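Long-range contacts in putative outer membrane protein (LpxR) (Salmonella typhimurium, PDB 3FID), which acts as a lipid A deacylase of the outer membrane, probably removing the acyloxyacyl chain at the 3' position: residues A[2-7]-A[291-296]; A[70-75]-A[243-248]; A[135-140]-A[236-241]; A[271-276]-A[287-292]. All coordinates share one frame; numbering follows the deposited sequence.

In the fold
Contacts 1 and 4 pair neighbouring strands of the barrel wall, the first as its seam, while contacts 2 and 3 join loops on the opposite side of the chain's centre from contact 1. Contacts 1 and 4 share D291 and I292 on strand 285-295, which pairs on one side with strand 2-9 and on the other with strand 266-275; their centres lie 15 Å apart. The centres of contacts 2 and 3 are 36 and 34 Å from that of contact 1, and the two touch each other through A72 N and D135 OD2. Zinc sites border both strand contacts: the F296 side chain of contact 1 comes within about 5 Å of an ion, while Y287 of contact 4 lies about 4 Å from the zinc ligand D10, between nearest side-chain atoms.

Contact 1 (A[2-7]-A[291-296]); sequences SLAISV and DITFFF
L3 and F294 grip each other through two reciprocal backbone hydrogen bonds, L3 N to F294 O and F294 N to L3 O, each 2.8 Å long. I5 and I292 repeat the exchange at 3.0 Å in both directions, so antiparallel hydrogen-bonded pairs alternate with the closer pairs S2-F295, A4-T293 and S6-D291. L3, I5, I292 and F294 project from the surface side of the sheet, the face expected to meet lipid. On the buried side, T293 CG2 rests 3.6 Å from S2 CB, set there by a torsion that holds CG2 anti to the backbone N. S6 OG points at D291 OD1; their separation of 2.4 Å is very short, and the exact length is doubtful. Further out, N289 ND2 also donates to D291 OD1, while S2 OG and T293 OG1 turn to the backbone of I208 and G206. S2, A4 and S6 bond through their other backbone edge to strand 33-44, and F296, the C-terminal residue, packs against S1, a zinc ligand. First strand zipped antiparallel to last, with a phenylalanine ending the chain, is the seam that closes an outer-membrane beta-barrel.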
# COMPACT_ATOMS: atom_id res chain seq x y z
N SER A 2 -9.06 12.51 10.69
CA SER A 2 -9.71 11.52 9.85
C SER A 2 -9.57 10.12 10.45
O SER A 2 -8.56 9.81 11.11
CB SER A 2 -9.26 11.61 8.36
OG SER A 2 -7.89 11.26 8.12
N LEU A 3 -10.62 9.34 10.29
CA LEU A 3 -10.69 7.94 10.67
C LEU A 3 -10.98 7.18 9.36
O LEU A 3 -11.93 7.52 8.64
CB LEU A 3 -11.84 7.76 11.68
CG LEU A 3 -12.22 6.49 12.45
CD1 LEU A 3 -12.59 5.37 11.51
CD2 LEU A 3 -11.12 6.06 13.39
N ALA A 4 -10.15 6.20 9.02
CA ALA A 4 -10.26 5.56 7.71
C ALA A 4 -10.24 4.06 7.78
O ALA A 4 -9.56 3.48 8.62
CB ALA A 4 -9.13 6.05 6.78
N ILE A 5 -10.98 3.44 6.86
CA ILE A 5 -10.95 1.99 6.63
C ILE A 5 -10.49 1.82 5.18
O ILE A 5 -11.05 2.45 4.29
CB ILE A 5 -12.37 1.38 6.70
CG1 ILE A 5 -13.11 1.93 7.93
CG2 ILE A 5 -12.32 -0.18 6.64
CD1 ILE A 5 -13.19 0.98 9.12
N SER A 6 -9.52 0.95 4.94
CA SER A 6 -9.11 0.72 3.56
C SER A 6 -9.01 -0.78 3.27
O SER A 6 -8.46 -1.54 4.07
CB SER A 6 -7.80 1.44 3.24
OG SER A 6 -7.39 1.19 1.88
N VAL A 7 -9.57 -1.18 2.13
CA VAL A 7 -9.55 -2.58 1.68
C VAL A 7 -8.76 -2.63 0.34
O VAL A 7 -9.09 -1.88 -0.60
CB VAL A 7 -11.00 -3.11 1.53
CG1 VAL A 7 -11.06 -4.53 0.91
CG2 VAL A 7 -11.73 -3.11 2.91
N ASP A 291 -11.24 3.16 -0.19
CA ASP A 291 -11.19 3.67 1.19
C ASP A 291 -12.44 4.48 1.53
O ASP A 291 -13.01 5.18 0.68
CB ASP A 291 -9.95 4.54 1.47
CG ASP A 291 -8.71 4.17 0.62
OD1 ASP A 291 -8.33 2.99 0.51
OD2 ASP A 291 -8.08 5.11 0.10
N ILE A 292 -12.86 4.36 2.79
CA ILE A 292 -13.93 5.20 3.31
C ILE A 292 -13.29 5.95 4.46
O ILE A 292 -12.69 5.34 5.34
CB ILE A 292 -15.12 4.38 3.85
CG1 ILE A 292 -15.78 3.58 2.73
CG2 ILE A 292 -16.16 5.33 4.52
CD1 ILE A 292 -16.90 2.65 3.24
N THR A 293 -13.35 7.29 4.39
CA THR A 293 -12.66 8.12 5.35
C THR A 293 -13.68 9.09 5.96
O THR A 293 -14.39 9.79 5.23
CB THR A 293 -11.54 8.91 4.69
OG1 THR A 293 -10.70 8.01 3.96
CG2 THR A 293 -10.68 9.62 5.75
N PHE A 294 -13.75 9.09 7.28
CA PHE A 294 -14.54 10.08 7.99
C PHE A 294 -13.58 11.18 8.38
O PHE A 294 -12.54 10.92 8.96
CB PHE A 294 -15.24 9.44 9.19
CG PHE A 294 -16.20 8.38 8.79
CD1 PHE A 294 -17.46 8.72 8.29
CD2 PHE A 294 -15.82 7.04 8.81
CE1 PHE A 294 -18.35 7.72 7.85
CE2 PHE A 294 -16.71 6.03 8.38
CZ PHE A 294 -17.97 6.38 7.91
N PHE A 295 -13.88 12.41 7.96
CA PHE A 295 -12.97 13.54 8.17
C PHE A 295 -13.78 14.69 8.76
O PHE A 295 -14.87 15.00 8.28
CB PHE A 295 -12.24 13.93 6.87
CG PHE A 295 -13.10 14.64 5.83
CD1 PHE A 295 -13.95 13.94 4.99
CD2 PHE A 295 -12.98 16.03 5.66
CE1 PHE A 295 -14.70 14.57 4.04
CE2 PHE A 295 -13.75 16.69 4.70
CZ PHE A 295 -14.60 15.96 3.87
N PHE A 296 -13.24 15.29 9.80
CA PHE A 296 -14.02 16.18 10.66
C PHE A 296 -13.08 17.04 11.49
O PHE A 296 -13.50 17.75 12.38
CB PHE A 296 -14.94 15.35 11.57
CG PHE A 296 -14.28 14.14 12.18
CD1 PHE A 296 -14.35 12.89 11.54
CD2 PHE A 296 -13.56 14.23 13.36
CE1 PHE A 296 -13.72 11.77 12.10
CE2 PHE A 296 -12.92 13.12 13.91
CZ PHE A 296 -13.01 11.89 13.28
OXT PHE A 296 -11.86 17.02 11.27

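Contact 2 (A[70-75]-A[243-248])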
# COMPACT_ATOMS: atom_id res chain seq x y z
N PRO A 70 0.40 -27.97 -3.15
CA PRO A 70 0.44 -28.29 -1.73
C PRO A 70 1.49 -27.49 -0.96
O PRO A 70 1.32 -27.27 0.24
CB PRO A 70 0.82 -29.79 -1.69
CG PRO A 70 0.74 -30.28 -3.05
CD PRO A 70 0.81 -29.11 -4.00
N GLU A 71 2.58 -27.11 -1.64
CA GLU A 71 3.66 -26.35 -0.99
C GLU A 71 4.09 -25.17 -1.86
O GLU A 71 3.63 -25.02 -3.00
CB GLU A 71 4.86 -27.25 -0.71
CG GLU A 71 4.53 -28.40 0.21
CD GLU A 71 5.61 -29.43 0.27
OE1 GLU A 71 6.02 -29.78 1.41
OE2 GLU A 71 6.06 -29.89 -0.82
N ALA A 72 4.98 -24.34 -1.32
CA ALA A 72 5.56 -23.24 -2.09
C ALA A 72 6.24 -23.81 -3.33
O ALA A 72 6.65 -24.97 -3.34
CB ALA A 72 6.54 -22.45 -1.25
N VAL A 73 6.33 -22.98 -4.37
CA VAL A 73 6.92 -23.36 -5.66
C VAL A 73 8.20 -22.52 -5.83
O VAL A 73 8.16 -21.28 -5.78
CB VAL A 73 5.93 -23.10 -6.84
CG1 VAL A 73 6.60 -23.26 -8.19
CG2 VAL A 73 4.73 -24.04 -6.76
N LYS A 74 9.33 -23.18 -6.04
CA LYS A 74 10.56 -22.44 -6.35
C LYS A 74 10.30 -21.59 -7.58
O LYS A 74 9.73 -22.07 -8.55
CB LYS A 74 11.72 -23.40 -6.63
CG LYS A 74 13.09 -22.72 -6.63
CD LYS A 74 13.53 -22.40 -5.20
CE LYS A 74 14.95 -21.76 -5.14
NZ LYS A 74 15.61 -21.86 -3.77
N GLY A 75 10.71 -20.32 -7.55
CA GLY A 75 10.38 -19.43 -8.68
C GLY A 75 9.16 -18.54 -8.51
O GLY A 75 8.91 -17.65 -9.33
N MET A 243 12.87 -23.25 2.14
CA MET A 243 13.63 -22.59 1.08
C MET A 243 13.27 -21.13 0.98
O MET A 243 12.21 -20.71 1.47
CB MET A 243 13.41 -23.28 -0.26
CG MET A 243 11.98 -23.35 -0.73
SD MET A 243 11.88 -24.01 -2.41
CE MET A 243 10.13 -24.30 -2.57
N GLU A 244 14.17 -20.36 0.38
CA GLU A 244 13.86 -19.02 -0.10
C GLU A 244 13.48 -19.26 -1.53
O GLU A 244 14.26 -19.85 -2.27
CB GLU A 244 15.09 -18.14 -0.12
CG GLU A 244 15.77 -17.91 1.17
CD GLU A 244 16.93 -16.93 0.97
OE1 GLU A 244 18.06 -17.30 1.39
OE2 GLU A 244 16.71 -15.83 0.38
N THR A 245 12.31 -18.82 -1.94
CA THR A 245 11.76 -19.28 -3.21
C THR A 245 12.16 -18.46 -4.45
O THR A 245 11.98 -18.93 -5.55
CB THR A 245 10.22 -19.37 -3.17
OG1 THR A 245 9.68 -18.07 -2.88
CG2 THR A 245 9.75 -20.36 -2.12
N VAL A 246 12.69 -17.25 -4.27
CA VAL A 246 12.89 -16.33 -5.39
C VAL A 246 14.18 -15.53 -5.25
O VAL A 246 14.74 -15.46 -4.16
CB VAL A 246 11.73 -15.30 -5.50
CG1 VAL A 246 10.39 -16.00 -5.56
CG2 VAL A 246 11.76 -14.31 -4.32
N ASP A 247 14.63 -14.93 -6.37
CA ASP A 247 15.69 -13.94 -6.39
C ASP A 247 15.06 -12.54 -6.55
O ASP A 247 14.52 -12.22 -7.62
CB ASP A 247 16.63 -14.22 -7.58
CG ASP A 247 17.43 -15.50 -7.40
OD1 ASP A 247 18.06 -15.65 -6.34
OD2 ASP A 247 17.40 -16.36 -8.30
N ILE A 248 15.12 -11.72 -5.51
CA ILE A 248 14.46 -10.40 -5.56
C ILE A 248 15.04 -9.52 -6.66
O ILE A 248 16.21 -9.66 -7.01
CB ILE A 248 14.48 -9.62 -4.21
CG1 ILE A 248 15.90 -9.14 -3.84
CG2 ILE A 248 13.84 -10.45 -3.11
CD1 ILE A 248 15.90 -7.89 -2.92
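K74 and G75 pass alongside T245 and V246, the touching parts heading 39° apart, with the CA atoms of K74 and T245 separated by 4.6 Å and neither segment forming a regular strand. One backbone hydrogen bond ties them: G75 N donates to T245 O over 2.7 Å, nearly straight at 164°. G75 has a positive phi, a conformation in which a CB would press on the preceding carbonyl oxygen. The K74 side chain adds a second polar tie. A bend at chi2 (75°) turns CD over toward M243, CD lying 3.6 Å from M243 SD, and the ammonium group then reaches E244 O at 2.8 Å from NZ, approaching almost in line with the carbonyl bond. Thus the lysine, otherwise on the surface, is anchored at its tip by a main-chain oxygen and flanked midway by sulphur. The methionine crosses it at a slant and continues, extended beyond CG, until CE settles 3.6 Å from A72 O. Beside the methionine, T245 CG2 meets A72 CB at 3.9 Å, and V246 CG1 covers G75 C at 4.1 Å. T245 OG1 bonds to D76 O, just past the first segment. The contact therefore joins the loop between strands 49-60 and 80-94 to the loop running from helix 232-235 into strand 251-263; V246 also packs on L234 of that helix and on F279, while G75 O accepts from T281 OG1.

Contact 3 (A[135-140]-A[236-241]); sequences DQIENR and GKTLQT
I137 and T238 form a single backbone bridge, their CA atoms 4.3 Å apart, where two loops of this outer-membrane beta-barrel meet: one leads into strand 140-157, the other leaves helix 232-235. Backbone bonds flank it: L239 N donates to Q136 O at 2.8 Å and E138 N to K237 O at 3.0 Å. D135 supplies the main side-chain anchor. CG stands anti to the backbone N (chi1 -162°), and the carboxylate it bears meets residues 240-241. OD1 accepts two main-chain donors: Q240 N arrives at 2.8 Å nearly in line with the C-O bond, whereas T241 N comes from above the carboxylate plane, 35° out of it. OD2 uses its syn lone pair for T241 OG1, 2.5 Å away, and also takes A72 N of contact 2. T241 OG1 in turn accepts from T238 OG1, so a chain of hydroxyls leads into the carboxylate, and T238 OG1 itself receives M243 N. Apolar atoms fill in around this: Q136 CG and L239 CD1 lie side by side, and the I137 CD1 methyl sits on the backbone of G236, with Y232 beyond. Toward the surface E138 and K237 cross at a slant without a direct salt bridge, E138 OE2 standing 4.3 Å from K237 NZ. A water joins them instead, donating to E138 OE1 and accepting from K237 NZ at 2.8 Å.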
# COMPACT_ATOMS: atom_id res chain seq x y z
N ASP A 135 3.05 -24.18 4.04
CA ASP A 135 4.44 -23.90 3.69
C ASP A 135 4.71 -22.38 3.58
O ASP A 135 5.58 -21.94 2.82
CB ASP A 135 4.80 -24.66 2.39
CG ASP A 135 6.29 -24.79 2.17
OD1 ASP A 135 7.05 -24.79 3.16
OD2 ASP A 135 6.69 -24.93 0.99
N GLN A 136 3.94 -21.57 4.33
CA GLN A 136 4.13 -20.11 4.34
C GLN A 136 5.49 -19.67 4.87
O GLN A 136 6.20 -20.47 5.48
CB GLN A 136 2.97 -19.42 5.10
CG GLN A 136 2.93 -19.62 6.64
CD GLN A 136 1.76 -18.87 7.25
OE1 GLN A 136 1.68 -17.66 7.13
NE2 GLN A 136 0.83 -19.60 7.88
N ILE A 137 5.86 -18.40 4.64
CA ILE A 137 7.06 -17.82 5.24
C ILE A 137 7.00 -17.87 6.77
O ILE A 137 5.99 -17.53 7.37
CB ILE A 137 7.32 -16.35 4.74
CG1 ILE A 137 7.43 -16.31 3.19
CG2 ILE A 137 8.56 -15.74 5.39
CD1 ILE A 137 8.61 -17.13 2.57
N GLU A 138 8.10 -18.30 7.39
CA GLU A 138 8.18 -18.44 8.85
C GLU A 138 8.32 -17.10 9.58
O GLU A 138 8.75 -16.10 8.98
CB GLU A 138 9.39 -19.31 9.19
CG GLU A 138 10.72 -18.59 9.06
CD GLU A 138 11.92 -19.53 9.30
OE1 GLU A 138 13.06 -19.12 9.03
OE2 GLU A 138 11.71 -20.68 9.72
N ASN A 139 8.00 -17.10 10.88
CA ASN A 139 7.93 -15.88 11.69
C ASN A 139 9.23 -15.09 11.73
O ASN A 139 10.32 -15.67 11.93
CB ASN A 139 7.51 -16.19 13.14
CG ASN A 139 6.03 -16.55 13.27
OD1 ASN A 139 5.17 -15.92 12.66
ND2 ASN A 139 5.74 -17.57 14.09
N ARG A 140 9.11 -13.78 11.54
CA ARG A 140 10.13 -12.83 11.95
C ARG A 140 9.40 -11.60 12.43
O ARG A 140 8.59 -11.04 11.71
CB ARG A 140 11.11 -12.47 10.84
CG ARG A 140 12.12 -11.44 11.34
CD ARG A 140 13.09 -11.00 10.31
NE ARG A 140 13.99 -12.07 9.89
CZ ARG A 140 14.92 -11.90 8.95
NH1 ARG A 140 15.06 -10.70 8.35
NH2 ARG A 140 15.71 -12.91 8.61
N GLY A 236 12.51 -14.49 3.09
CA GLY A 236 12.32 -15.40 4.22
C GLY A 236 12.26 -16.86 3.78
O GLY A 236 12.03 -17.18 2.62
N LYS A 237 12.40 -17.76 4.75
CA LYS A 237 12.42 -19.18 4.50
C LYS A 237 11.04 -19.77 4.78
O LYS A 237 10.39 -19.40 5.76
CB LYS A 237 13.49 -19.78 5.42
CG LYS A 237 13.85 -21.23 5.18
CD LYS A 237 14.87 -21.70 6.23
CE LYS A 237 14.17 -22.47 7.37
NZ LYS A 237 15.15 -22.95 8.39
N THR A 238 10.58 -20.70 3.93
CA THR A 238 9.26 -21.34 4.09
C THR A 238 9.24 -22.36 5.25
O THR A 238 10.28 -22.93 5.57
CB THR A 238 8.86 -22.11 2.83
OG1 THR A 238 9.88 -23.09 2.53
CG2 THR A 238 8.67 -21.15 1.62
N LEU A 239 8.06 -22.59 5.83
CA LEU A 239 7.91 -23.43 7.04
C LEU A 239 8.33 -24.90 6.88
O LEU A 239 9.02 -25.45 7.74
CB LEU A 239 6.46 -23.41 7.55
CG LEU A 239 6.00 -22.26 8.42
CD1 LEU A 239 4.50 -22.44 8.70
CD2 LEU A 239 6.80 -22.22 9.73
N GLN A 240 7.90 -25.50 5.77
CA GLN A 240 8.05 -26.94 5.52
C GLN A 240 9.11 -27.29 4.48
O GLN A 240 9.92 -28.20 4.71
CB GLN A 240 6.73 -27.53 5.09
CG GLN A 240 5.64 -27.43 6.12
CD GLN A 240 4.39 -28.02 5.59
OE1 GLN A 240 4.20 -28.11 4.37
NE2 GLN A 240 3.52 -28.45 6.47
N THR A 241 9.11 -26.61 3.33
CA THR A 241 10.18 -26.86 2.34
C THR A 241 11.48 -26.17 2.72
O THR A 241 12.52 -26.45 2.11
CB THR A 241 9.77 -26.47 0.90
OG1 THR A 241 9.22 -25.14 0.88
CG2 THR A 241 8.74 -27.44 0.36
O HOH W 1 13.11 -16.91 7.62
O HOH W 2 11.27 -22.90 8.27
O HOH W 3 15.48 -20.29 9.31

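Contact 4 (A[271-276]-A[287-292]); sequences SLNKVT and YINGDI
N273 crosses Y287 obliquely, its amide plane 60° from the ring, and the asparagine side chain can be followed outward. Its CB lies over one face of the tyrosine ring, 3.8 Å from the centroid and 16° off the normal, a CH-pi contact. A chi1 of -49° sets CG anti to the carbonyl carbon; beyond it, ND2 reaches N289. OD1 accepts S271 OG on an in-plane lone pair at 2.6 Å. ND2 donates to N289 OD1 at 2.8 Å while passing 3.3 Å from Y287 CE2; the two amide planes are nearly coplanar. Both ends of this buried amide are thus bonded, which fixes its flip, and N289 OD1 has a second donor in R256 NH2. V275 CG2 touches the edge of the tyrosine ring at CE1, and Y33 packs on that ring edge-to-face. On the other side of the sheet L272 CD2 and I288 CG2 lie side by side at 3.5 Å, against helix 16-23, where L272 touches L19, and near a bound detergent. Reciprocal backbone bonds at S271-N289 and N273-Y287 make the ladder. This is the antiparallel hairpin of strands 266-275 and 285-295, last in the beta-barrel, with polar side chains on its buried face beside the zinc ligand D10.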
# COMPACT_ATOMS: atom_id res chain seq x y z
N SER A 271 -7.91 3.85 -5.56
CA SER A 271 -6.57 3.94 -6.15
C SER A 271 -6.32 2.68 -6.99
O SER A 271 -6.60 1.56 -6.54
CB SER A 271 -5.50 4.11 -5.05
OG SER A 271 -4.22 4.39 -5.64
N LEU A 272 -5.91 2.88 -8.24
CA LEU A 272 -5.57 1.82 -9.18
C LEU A 272 -4.07 1.70 -9.24
O LEU A 272 -3.38 2.64 -9.70
CB LEU A 272 -6.11 2.18 -10.58
CG LEU A 272 -7.62 2.52 -10.71
CD1 LEU A 272 -7.99 2.88 -12.19
CD2 LEU A 272 -8.50 1.42 -10.26
N ASN A 273 -3.54 0.55 -8.83
CA ASN A 273 -2.12 0.45 -8.54
C ASN A 273 -1.42 -0.63 -9.33
O ASN A 273 -2.04 -1.63 -9.64
CB ASN A 273 -1.92 0.22 -7.04
CG ASN A 273 -2.73 1.19 -6.21
OD1 ASN A 273 -2.70 2.40 -6.46
ND2 ASN A 273 -3.46 0.67 -5.22
N LYS A 274 -0.15 -0.41 -9.67
CA LYS A 274 0.67 -1.46 -10.27
C LYS A 274 2.05 -1.47 -9.64
O LYS A 274 2.69 -0.43 -9.49
CB LYS A 274 0.81 -1.30 -11.79
CG LYS A 274 1.52 -2.53 -12.45
CD LYS A 274 1.77 -2.33 -13.93
CE LYS A 274 3.16 -1.72 -14.15
NZ LYS A 274 3.60 -1.94 -15.56
N VAL A 275 2.53 -2.66 -9.30
CA VAL A 275 3.89 -2.80 -8.81
C VAL A 275 4.65 -3.65 -9.85
O VAL A 275 4.15 -4.72 -10.25
CB VAL A 275 3.90 -3.44 -7.40
CG1 VAL A 275 5.33 -3.76 -6.93
CG2 VAL A 275 3.18 -2.49 -6.35
N THR A 276 5.80 -3.18 -10.31
CA THR A 276 6.59 -3.97 -11.27
C THR A 276 7.22 -5.21 -10.62
O THR A 276 7.38 -5.27 -9.41
CB THR A 276 7.62 -3.14 -12.09
OG1 THR A 276 8.68 -2.70 -11.23
CG2 THR A 276 6.92 -1.95 -12.77
N TYR A 287 -3.53 -4.06 -8.63
CA TYR A 287 -4.54 -4.22 -7.60
C TYR A 287 -5.18 -2.86 -7.35
O TYR A 287 -4.70 -1.82 -7.85
CB TYR A 287 -3.92 -4.77 -6.30
CG TYR A 287 -2.88 -3.86 -5.65
CD1 TYR A 287 -1.55 -3.87 -6.05
CD2 TYR A 287 -3.24 -3.01 -4.61
CE1 TYR A 287 -0.60 -3.02 -5.42
CE2 TYR A 287 -2.32 -2.16 -3.99
CZ TYR A 287 -1.02 -2.18 -4.39
OH TYR A 287 -0.18 -1.33 -3.72
N ILE A 288 -6.25 -2.86 -6.57
CA ILE A 288 -6.87 -1.60 -6.16
C ILE A 288 -6.91 -1.49 -4.66
O ILE A 288 -6.79 -2.49 -3.94
CB ILE A 288 -8.30 -1.44 -6.68
CG1 ILE A 288 -9.22 -2.54 -6.09
CG2 ILE A 288 -8.32 -1.44 -8.22
CD1 ILE A 288 -10.70 -2.22 -6.20
N ASN A 289 -7.07 -0.27 -4.18
CA ASN A 289 -7.58 -0.08 -2.83
C ASN A 289 -8.78 0.87 -2.89
O ASN A 289 -8.82 1.78 -3.73
CB ASN A 289 -6.47 0.31 -1.81
CG ASN A 289 -5.74 1.60 -2.14
OD1 ASN A 289 -4.76 1.61 -2.91
ND2 ASN A 289 -6.17 2.70 -1.53
N GLY A 290 -9.77 0.61 -2.03
CA GLY A 290 -10.94 1.48 -1.89
C GLY A 290 -11.02 1.87 -0.43
O GLY A 290 -10.84 1.03 0.47
N ASP A 291 -11.24 3.16 -0.19
CA ASP A 291 -11.19 3.67 1.19
C ASP A 291 -12.44 4.48 1.53
O ASP A 291 -13.01 5.18 0.68
CB ASP A 291 -9.95 4.54 1.47
CG ASP A 291 -8.71 4.17 0.62
OD1 ASP A 291 -8.33 2.99 0.51
OD2 ASP A 291 -8.08 5.11 0.10
N ILE A 292 -12.86 4.36 2.79
CA ILE A 292 -13.93 5.20 3.31
C ILE A 292 -13.29 5.95 4.46
O ILE A 292 -12.69 5.34 5.34
CB ILE A 292 -15.12 4.38 3.85
CG1 ILE A 292 -15.78 3.58 2.73
CG2 ILE A 292 -16.16 5.33 4.52
CD1 ILE A 292 -16.90 2.65 3.24